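Local coordinates for protein ATP-citrate lyase beta-subunit (PDB 6HXJ) that probably cleaves citrate with coenzyme A and ATP to give acetyl-CoA, oxaloacetate, ADP and phosphate, as one subunit of ATP-citrate lyase, at residues V272-A277 with M386-I391; A321-T326 with G358-A363. All coordinates share one frame; numbering follows the deposited sequence.

Interaction 1. Residues V272-A277 with M386-I391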
loop_
_atom_site.group_PDB
_atom_site.type_symbol
_atom_site.label_atom_id
_atom_site.label_comp_id
_atom_site.label_asym_id
_atom_site.label_seq_id
_atom_site.Cartn_x
_atom_site.Cartn_y
_atom_site.Cartn_z
ATOM N N VAL A 272 -30.441 -22.585 50.525
ATOM C CA VAL A 272 -31.578 -23.214 51.215
ATOM C C VAL A 272 -31.104 -24.143 52.352
ATOM O O VAL A 272 -31.635 -24.067 53.462
ATOM C CB VAL A 272 -32.512 -23.895 50.200
ATOM C CG1 VAL A 272 -33.531 -24.784 50.878
ATOM C CG2 VAL A 272 -33.223 -22.842 49.359
ATOM N N PHE A 273 -30.053 -24.941 52.099
ATOM C CA PHE A 273 -29.484 -25.799 53.134
ATOM C C PHE A 273 -28.843 -25.005 54.280
ATOM O O PHE A 273 -28.970 -25.433 55.429
ATOM C CB PHE A 273 -28.534 -26.838 52.565
ATOM C CG PHE A 273 -29.282 -28.026 51.986
ATOM C CD1 PHE A 273 -29.979 -28.909 52.817
ATOM C CD2 PHE A 273 -29.309 -28.249 50.600
ATOM C CE1 PHE A 273 -30.687 -29.989 52.279
ATOM C CE2 PHE A 273 -30.010 -29.333 50.066
ATOM C CZ PHE A 273 -30.692 -30.200 50.911
ATOM N N TYR A 274 -28.238 -23.817 53.996
ATOM C CA TYR A 274 -27.659 -22.950 55.028
ATOM C C TYR A 274 -28.728 -22.308 55.906
ATOM O O TYR A 274 -28.524 -22.205 57.124
ATOM C CB TYR A 274 -26.763 -21.884 54.416
ATOM C CG TYR A 274 -25.349 -22.354 54.186
ATOM C CD1 TYR A 274 -24.457 -22.497 55.249
ATOM C CD2 TYR A 274 -24.885 -22.625 52.901
ATOM C CE1 TYR A 274 -23.138 -22.902 55.037
ATOM C CE2 TYR A 274 -23.567 -23.013 52.675
ATOM C CZ TYR A 274 -22.696 -23.153 53.748
ATOM O OH TYR A 274 -21.394 -23.555 53.532
ATOM N N ALA A 275 -29.877 -21.903 55.293
ATOM C CA ALA A 275 -31.016 -21.322 56.000
ATOM C C ALA A 275 -31.649 -22.365 56.911
ATOM O O ALA A 275 -31.932 -22.058 58.069
ATOM C CB ALA A 275 -32.037 -20.798 55.006
ATOM N N ASP A 276 -31.834 -23.609 56.400
ATOM C CA ASP A 276 -32.394 -24.748 57.139
ATOM C C ASP A 276 -31.527 -25.022 58.359
ATOM O O ASP A 276 -32.070 -25.228 59.443
ATOM C CB ASP A 276 -32.415 -26.017 56.254
ATOM C CG ASP A 276 -33.511 -26.156 55.208
ATOM O OD1 ASP A 276 -34.026 -25.117 54.739
ATOM O OD2 ASP A 276 -33.818 -27.318 54.814
ATOM N N ALA A 277 -30.175 -25.004 58.169
ATOM C CA ALA A 277 -29.159 -25.237 59.196
ATOM C C ALA A 277 -29.296 -24.226 60.322
ATOM O O ALA A 277 -29.289 -24.625 61.487
ATOM C CB ALA A 277 -27.765 -25.175 58.588
ATOM N N MET A 386 -14.122 -28.904 55.823
ATOM C CA MET A 386 -15.147 -28.461 56.757
ATOM C C MET A 386 -16.502 -28.781 56.090
ATOM O O MET A 386 -16.781 -28.197 55.036
ATOM C CB MET A 386 -14.994 -26.949 56.992
ATOM C CG MET A 386 -16.212 -26.251 57.612
ATOM S SD MET A 386 -16.675 -26.813 59.283
ATOM C CE MET A 386 -15.280 -26.158 60.250
ATOM N N PRO A 387 -17.341 -29.715 56.639
ATOM C CA PRO A 387 -18.646 -30.007 56.008
ATOM C C PRO A 387 -19.370 -28.675 55.788
ATOM O O PRO A 387 -19.223 -27.757 56.587
ATOM C CB PRO A 387 -19.281 -31.023 56.965
ATOM C CG PRO A 387 -18.139 -31.644 57.644
ATOM C CD PRO A 387 -17.162 -30.535 57.851
ATOM N N MET A 388 -20.070 -28.554 54.642
ATOM C CA MET A 388 -20.749 -27.351 54.137
ATOM C C MET A 388 -21.465 -26.444 55.161
ATOM O O MET A 388 -21.045 -25.291 55.347
ATOM C CB MET A 388 -21.781 -27.723 53.067
ATOM C CG MET A 388 -22.109 -26.564 52.150
ATOM S SD MET A 388 -23.343 -26.876 50.885
ATOM C CE MET A 388 -24.852 -26.815 51.795
ATOM N N THR A 389 -22.538 -26.960 55.805
ATOM C CA THR A 389 -23.383 -26.233 56.757
ATOM C C THR A 389 -22.843 -26.335 58.189
ATOM O O THR A 389 -23.538 -25.901 59.117
ATOM C CB THR A 389 -24.844 -26.700 56.666
ATOM O OG1 THR A 389 -24.870 -28.122 56.753
ATOM C CG2 THR A 389 -25.532 -26.248 55.379
ATOM N N ASP A 390 -21.618 -26.876 58.393
ATOM C CA ASP A 390 -21.080 -27.006 59.754
ATOM C C ASP A 390 -20.449 -25.718 60.264
ATOM O O ASP A 390 -20.146 -25.637 61.452
ATOM C CB ASP A 390 -20.157 -28.207 59.916
ATOM C CG ASP A 390 -20.907 -29.528 60.043
ATOM O OD1 ASP A 390 -22.159 -29.535 59.854
ATOM O OD2 ASP A 390 -20.255 -30.553 60.356
ATOM N N ILE A 391 -20.347 -24.675 59.417
ATOM C CA ILE A 391 -19.890 -23.353 59.866
ATOM C C ILE A 391 -21.004 -22.666 60.657
ATOM O O ILE A 391 -20.709 -21.841 61.514
ATOM C CB ILE A 391 -19.307 -22.451 58.748
ATOM C CG1 ILE A 391 -20.253 -22.330 57.524
ATOM C CG2 ILE A 391 -17.906 -22.926 58.360
ATOM C CD1 ILE A 391 -19.947 -21.157 56.570
#

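Interaction 2. Residues A321-T326 with G358-A363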
loop_
_atom_site.group_PDB
_atom_site.type_symbol
_atom_site.label_atom_id
_atom_site.label_comp_id
_atom_site.label_asym_id
_atom_site.label_seq_id
_atom_site.Cartn_x
_atom_site.Cartn_y
_atom_site.Cartn_z
ATOM N N ALA A 321 -21.333 -24.497 48.190
ATOM C CA ALA A 321 -20.833 -25.827 47.879
ATOM C C ALA A 321 -19.540 -25.674 47.080
ATOM O O ALA A 321 -18.908 -24.608 47.127
ATOM C CB ALA A 321 -21.878 -26.589 47.075
ATOM N N ILE A 322 -19.143 -26.709 46.340
ATOM C CA ILE A 322 -17.971 -26.601 45.475
ATOM C C ILE A 322 -18.510 -26.202 44.079
ATOM O O ILE A 322 -19.274 -26.954 43.474
ATOM C CB ILE A 322 -17.133 -27.899 45.550
ATOM C CG1 ILE A 322 -16.645 -28.088 47.016
ATOM C CG2 ILE A 322 -15.962 -27.867 44.567
ATOM C CD1 ILE A 322 -16.433 -29.379 47.405
ATOM N N ALA A 323 -18.227 -24.964 43.643
ATOM C CA ALA A 323 -18.680 -24.436 42.361
ATOM C C ALA A 323 -18.141 -25.256 41.215
ATOM O O ALA A 323 -17.038 -25.809 41.308
ATOM C CB ALA A 323 -18.257 -22.989 42.211
ATOM N N ASN A 324 -18.956 -25.399 40.164
ATOM C CA ASN A 324 -18.596 -26.140 38.945
ATOM C C ASN A 324 -18.004 -25.172 37.944
ATOM O O ASN A 324 -17.152 -25.587 37.162
ATOM C CB ASN A 324 -19.798 -26.889 38.312
ATOM C CG ASN A 324 -20.412 -27.976 39.165
ATOM O OD1 ASN A 324 -19.930 -29.122 39.215
ATOM N ND2 ASN A 324 -21.530 -27.655 39.806
ATOM N N PHE A 325 -18.460 -23.900 37.925
ATOM C CA PHE A 325 -17.955 -22.933 36.928
ATOM C C PHE A 325 -17.799 -21.516 37.472
ATOM O O PHE A 325 -17.108 -20.722 36.839
ATOM C CB PHE A 325 -18.780 -22.939 35.595
ATOM C CG PHE A 325 -20.233 -22.525 35.691
ATOM C CD1 PHE A 325 -21.222 -23.452 36.034
ATOM C CD2 PHE A 325 -20.616 -21.207 35.463
ATOM C CE1 PHE A 325 -22.562 -23.063 36.170
ATOM C CE2 PHE A 325 -21.956 -20.822 35.595
ATOM C CZ PHE A 325 -22.922 -21.754 35.947
ATOM N N THR A 326 -18.408 -21.192 38.621
ATOM C CA THR A 326 -18.276 -19.867 39.223
ATOM C C THR A 326 -16.837 -19.698 39.726
ATOM O O THR A 326 -16.366 -20.509 40.518
ATOM C CB THR A 326 -19.310 -19.661 40.341
ATOM O OG1 THR A 326 -20.612 -19.778 39.787
ATOM C CG2 THR A 326 -19.187 -18.310 41.019
ATOM N N GLY A 358 -15.701 -23.753 47.982
ATOM C CA GLY A 358 -14.953 -24.530 47.001
ATOM C C GLY A 358 -15.346 -24.092 45.605
ATOM O O GLY A 358 -16.400 -23.462 45.433
ATOM N N GLY A 359 -14.513 -24.374 44.616
ATOM C CA GLY A 359 -14.826 -23.995 43.242
ATOM C C GLY A 359 -13.627 -23.535 42.451
ATOM O O GLY A 359 -12.537 -23.440 43.005
ATOM N N PRO A 360 -13.766 -23.283 41.134
ATOM C CA PRO A 360 -12.593 -22.872 40.343
ATOM C C PRO A 360 -11.890 -21.662 40.945
ATOM O O PRO A 360 -12.551 -20.679 41.299
ATOM C CB PRO A 360 -13.174 -22.606 38.949
ATOM C CG PRO A 360 -14.390 -23.447 38.891
ATOM C CD PRO A 360 -14.966 -23.358 40.284
ATOM N N ASN A 361 -10.550 -21.801 41.153
ATOM C CA ASN A 361 -9.639 -20.828 41.763
ATOM C C ASN A 361 -9.948 -20.597 43.244
ATOM O O ASN A 361 -9.821 -19.473 43.735
ATOM C CB ASN A 361 -9.574 -19.520 40.967
ATOM C CG ASN A 361 -8.908 -19.713 39.637
ATOM O OD1 ASN A 361 -7.709 -19.989 39.549
ATOM N ND2 ASN A 361 -9.676 -19.597 38.569
ATOM N N GLU A 362 -10.291 -21.692 43.969
ATOM C CA GLU A 362 -10.597 -21.649 45.407
ATOM C C GLU A 362 -9.367 -21.311 46.239
ATOM O O GLU A 362 -9.514 -20.578 47.205
ATOM C CB GLU A 362 -11.332 -22.905 45.943
ATOM C CG GLU A 362 -10.594 -24.226 45.774
ATOM C CD GLU A 362 -11.409 -25.446 46.175
ATOM O OE1 GLU A 362 -11.959 -26.114 45.266
ATOM O OE2 GLU A 362 -11.519 -25.721 47.393
ATOM N N ALA A 363 -8.165 -21.771 45.848
ATOM C CA ALA A 363 -6.923 -21.471 46.565
ATOM C C ALA A 363 -6.673 -19.964 46.645
ATOM O O ALA A 363 -6.576 -19.415 47.748
ATOM C CB ALA A 363 -5.754 -22.177 45.888
#

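Interaction 1. Residues V272-A277 with M386-I391
Tyr274 lays one face of its ring under the CG2 methyl of Thr389. That methyl stands 4.1 Å from the ring centroid and 17° off the normal, which meets the geometry of a CH-pi contact, although it is displaced toward the rim near CD1. Thr389 presents this branch because its OG1 sits between the backbone N and the carbonyl carbon (chi1 51°), leaving CG2 anti to the carbonyl carbon. The same methyl also touches the helix backbone, at 3.5 Å from Phe273 O, while Thr389 CB meets Ala277 CB at 3.8 Å. Thr389 thus packs against three residues that fall on one side of helix 268-280.

Met388 CG lies 3.8 Å from Tyr274 CZ, and its SD follows as a more distant, oblique Met-aromatic contact, 5.2 Å from the Tyr274 centroid and 48° off the normal; the bend at chi3 turns CE back to 3.8 Å from Phe273 CB. At the ring edge, near its plane, Ile391 CG1 lies 3.9 Å from Tyr274 CE1. At the tip, Tyr274 OH gives a weak hydrogen bond to Met388 O, and its oxygen is also weakly bonded to Gly320 N.

The contact joins helix 268-280 to the loop between strand 378-382 and helix 391-397, in the citrate-binding region related to succinyl-CoA synthetase. The Tyr274 side chain also reaches strands of the mixed sheet, packing on Thr265, Ile317 and Arg356, so the ring is wedged between the loop and the sheet. Phe273 leads its ring away from this loop to meet an aromatic side chain of another protein chain. Chemically the join is mostly apolar: two weak bonds to backbone groups supply the buried hydroxyl's partners, while the methyl, sulfur and CG1 contacts would limit the ring's movement.

Interaction 2. Residues A321-T326 with G358-A363
Ile322 and Gly358 pair through a single bridge of parallel pattern, their CA atoms 4.0 Å apart. Ala323 N donates to Gly358 O at 3.0 Å and nearly straight (171°); the companion bond, Gly358 N to Ala321 O, is long and weak at 3.4 Å. Beyond the bridge, Gly359 CA makes a CA-H...O contact of 3.5 Å with Ala323 O. A CB on Gly359 would collide with Ala323 CB. These are the loops after the neighbouring parallel strands 315-318 and 352-356, the end at which alpha/beta domains of this kind commonly bind ligands. Here Asn324 N, Phe325 N and Thr326 OG1 hydrogen-bond a citrate anion, and Thr326 OG1 is also bonded to Asp294 N. Pro360 fits into the bend of 321-326: its CD lies 3.2 Å from Thr326 O and 3.8 Å from Ala323 CB, with CG turned to Phe325 CA. An alanine here would take away CG and CD, and would probably open a gap beside Ala323 and Thr326 and free the turn to shift. In that type II turn, from Gly359 to Glu362, Glu362 OE1 accepts Gly359 N at 3.2 Å from above its carboxylate plane, and also forms a salt bridge with Arg384.

Both contacts belong to the citrate-binding region, and along the chain interaction 2 is nested within the loop that interaction 1 closes. Their centres are about 17 Å apart, yet they touch directly: Met388 SD packs at 4.1 Å against Ala321 CA. Interaction 1 thus touches the start of the loop 321-326. Of the two side chains Thr326 is the nearer to the bound citrate anion, at about 3 Å, with that of Met388 about 9 Å away. The Phe325 side chain is about 4 Å from coenzyme A, placing interaction 2 beside both ligands, although the citrate probably comes from the crystallisation liquor.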